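Local coordinates for protein endolysin (Escherichia coli O157 typing phage 15, PDB 7M5I) that probably cleaves the glycan strands of the host's peptidoglycan as a lysozyme of glycosyl hydrolase family 24, helping to release new phage at lysis, at residues A[120-125]-A[149-154]. Residues are numbered along the deposited sequence; the frame is centred on the assembly and turned at random.
Sequences CAEAMQ and EADIYL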
loop_
_atom_site.group_PDB
_atom_site.type_symbol
_atom_site.label_atom_id
_atom_site.label_comp_id
_atom_site.label_asym_id
_atom_site.label_seq_id
_atom_site.Cartn_x
_atom_site.Cartn_y
_atom_site.Cartn_z
ATOM N N CYS A 120 14.758 -8.332 -3.344
ATOM C CA CYS A 120 13.750 -7.280 -3.040
ATOM C C CYS A 120 12.449 -7.984 -2.622
ATOM O O CYS A 120 11.911 -7.634 -1.528
ATOM C CB CYS A 120 13.488 -6.353 -4.221
ATOM S SG CYS A 120 12.136 -5.168 -3.930
ATOM N N ALA A 121 11.978 -8.958 -3.398
ATOM C CA ALA A 121 10.718 -9.694 -3.081
ATOM C C ALA A 121 10.841 -10.344 -1.694
ATOM O O ALA A 121 9.859 -10.301 -0.897
ATOM C CB ALA A 121 10.370 -10.717 -4.130
ATOM N N GLU A 122 11.977 -10.964 -1.383
ATOM C CA GLU A 122 12.187 -11.535 -0.032
ATOM C C GLU A 122 12.091 -10.442 1.035
ATOM O O GLU A 122 11.353 -10.652 2.031
ATOM C CB GLU A 122 13.524 -12.301 0.011
ATOM C CG GLU A 122 13.463 -13.576 -0.816
ATOM C CD GLU A 122 14.800 -14.222 -1.149
ATOM O OE1 GLU A 122 15.873 -13.599 -0.866
ATOM O OE2 GLU A 122 14.753 -15.339 -1.726
ATOM N N ALA A 123 12.823 -9.335 0.889
ATOM C CA ALA A 123 12.909 -8.264 1.915
ATOM C C ALA A 123 11.566 -7.522 2.064
ATOM O O ALA A 123 11.256 -6.986 3.161
ATOM C CB ALA A 123 14.035 -7.323 1.574
ATOM N N MET A 124 10.761 -7.474 1.000
ATOM C CA MET A 124 9.421 -6.878 1.051
ATOM C C MET A 124 8.610 -7.592 2.157
ATOM O O MET A 124 7.844 -6.917 2.886
ATOM C CB MET A 124 8.710 -7.028 -0.299
ATOM C CG MET A 124 9.091 -5.974 -1.266
ATOM S SD MET A 124 8.452 -6.312 -2.930
ATOM C CE MET A 124 6.688 -6.099 -2.763
ATOM N N GLN A 125 8.778 -8.881 2.260
ATOM C CA GLN A 125 7.918 -9.750 3.109
ATOM C C GLN A 125 8.379 -9.729 4.569
ATOM O O GLN A 125 7.626 -10.208 5.416
ATOM C CB GLN A 125 7.909 -11.116 2.464
ATOM C CG GLN A 125 7.231 -11.068 1.102
ATOM C CD GLN A 125 7.074 -12.456 0.610
ATOM O OE1 GLN A 125 6.187 -13.170 1.085
ATOM N NE2 GLN A 125 7.992 -12.829 -0.286
ATOM N N GLU A 149 1.773 -9.118 -2.653
ATOM C CA GLU A 149 2.538 -7.976 -3.228
ATOM C C GLU A 149 3.829 -8.530 -3.863
ATOM O O GLU A 149 4.166 -8.048 -4.977
ATOM C CB GLU A 149 2.823 -6.900 -2.183
ATOM C CG GLU A 149 1.581 -6.082 -1.797
ATOM C CD GLU A 149 1.668 -5.281 -0.503
ATOM O OE1 GLU A 149 2.595 -5.566 0.320
ATOM O OE2 GLU A 149 0.835 -4.344 -0.354
ATOM N N ALA A 150 4.497 -9.506 -3.261
ATOM C CA ALA A 150 5.687 -10.156 -3.898
ATOM C C ALA A 150 5.299 -10.817 -5.230
ATOM O O ALA A 150 6.096 -10.748 -6.211
ATOM C CB ALA A 150 6.302 -11.149 -2.941
ATOM N N ASP A 151 4.117 -11.453 -5.307
ATOM C CA ASP A 151 3.644 -12.053 -6.582
ATOM C C ASP A 151 3.461 -10.961 -7.650
ATOM O O ASP A 151 3.770 -11.220 -8.865
ATOM C CB ASP A 151 2.367 -12.862 -6.368
ATOM C CG ASP A 151 2.542 -14.160 -5.594
ATOM O OD1 ASP A 151 3.669 -14.673 -5.570
ATOM O OD2 ASP A 151 1.528 -14.643 -4.999
ATOM N N ILE A 152 2.942 -9.790 -7.287
ATOM C CA ILE A 152 2.798 -8.684 -8.286
ATOM C C ILE A 152 4.221 -8.312 -8.734
ATOM O O ILE A 152 4.460 -8.229 -9.932
ATOM C CB ILE A 152 2.072 -7.462 -7.685
ATOM C CG1 ILE A 152 0.633 -7.810 -7.279
ATOM C CG2 ILE A 152 2.105 -6.295 -8.643
ATOM C CD1 ILE A 152 -0.066 -6.720 -6.491
ATOM N N TYR A 153 5.115 -8.084 -7.771
ATOM C CA TYR A 153 6.456 -7.500 -8.010
ATOM C C TYR A 153 7.217 -8.451 -8.967
ATOM O O TYR A 153 7.849 -7.980 -9.970
ATOM C CB TYR A 153 7.196 -7.303 -6.688
ATOM C CG TYR A 153 8.609 -6.797 -6.874
ATOM C CD1 TYR A 153 9.644 -7.699 -7.047
ATOM C CD2 TYR A 153 8.895 -5.444 -6.907
ATOM C CE1 TYR A 153 10.939 -7.259 -7.258
ATOM C CE2 TYR A 153 10.179 -4.985 -7.139
ATOM C CZ TYR A 153 11.211 -5.893 -7.329
ATOM O OH TYR A 153 12.525 -5.474 -7.508
ATOM N N LEU A 154 7.253 -9.745 -8.651
ATOM C CA LEU A 154 8.107 -10.706 -9.425
ATOM C C LEU A 154 7.427 -11.182 -10.683
ATOM O O LEU A 154 8.124 -11.255 -11.724
ATOM C CB LEU A 154 8.405 -11.932 -8.567
ATOM C CG LEU A 154 9.399 -11.724 -7.441
ATOM C CD1 LEU A 154 9.415 -12.975 -6.561
ATOM C CD2 LEU A 154 10.779 -11.368 -8.019
#
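The axes of 120-124 and 149-154 approach to 9.5 Å at 164°, so these parts of helices 117-124 and 140-155 run nearly antiparallel within the helical lobe of this phage lysozyme. The register centres on A121 and A150, whose CA atoms lie 5.1 Å apart and whose CB atoms meet at 4.3 Å; a methyl group on each side leaves little bulk at this point.

Y153 fills the space beside that alanine pair. Its CA-to-CB bond points toward 120-125, and its t chi1 (176°) lays the ring alongside C120, A121 and M124, where two sulfurs meet it obliquely: C120 SG (chi1 174°) is 4.0 Å from the Y153 ring centroid and 30° off the normal, and M124 SD is 4.4 Å from the same centroid and 29° off. These are Cys sulfur-aromatic and Met-aromatic contacts. The m, t, p rotamer of M124 carries its CE past the ring to 4.0 Å from E149 CB. At the outer margin, L154 (m, t) brings CD1 to 3.5 Å from A121 CB, while Q125 folds back so that its NE2 donates to A121 O (3.2 Å, 163°) and lies 3.6 Å from A150 CB.

The polar ends of Y153 and E149 find partners outside the two segments: Y153 OH hydrogen-bonds H112, and E149 bonds S93 and forms salt bridges with R145 and R146. The side chain of E149 is about 8 Å from that of E21, the predicted catalytic acid/base. With 326 Å² buried through van der Waals and sulfur-aromatic approaches, the chemistry implies that shape fit and dispersion, rather than directional polar bonding, hold these two segments together.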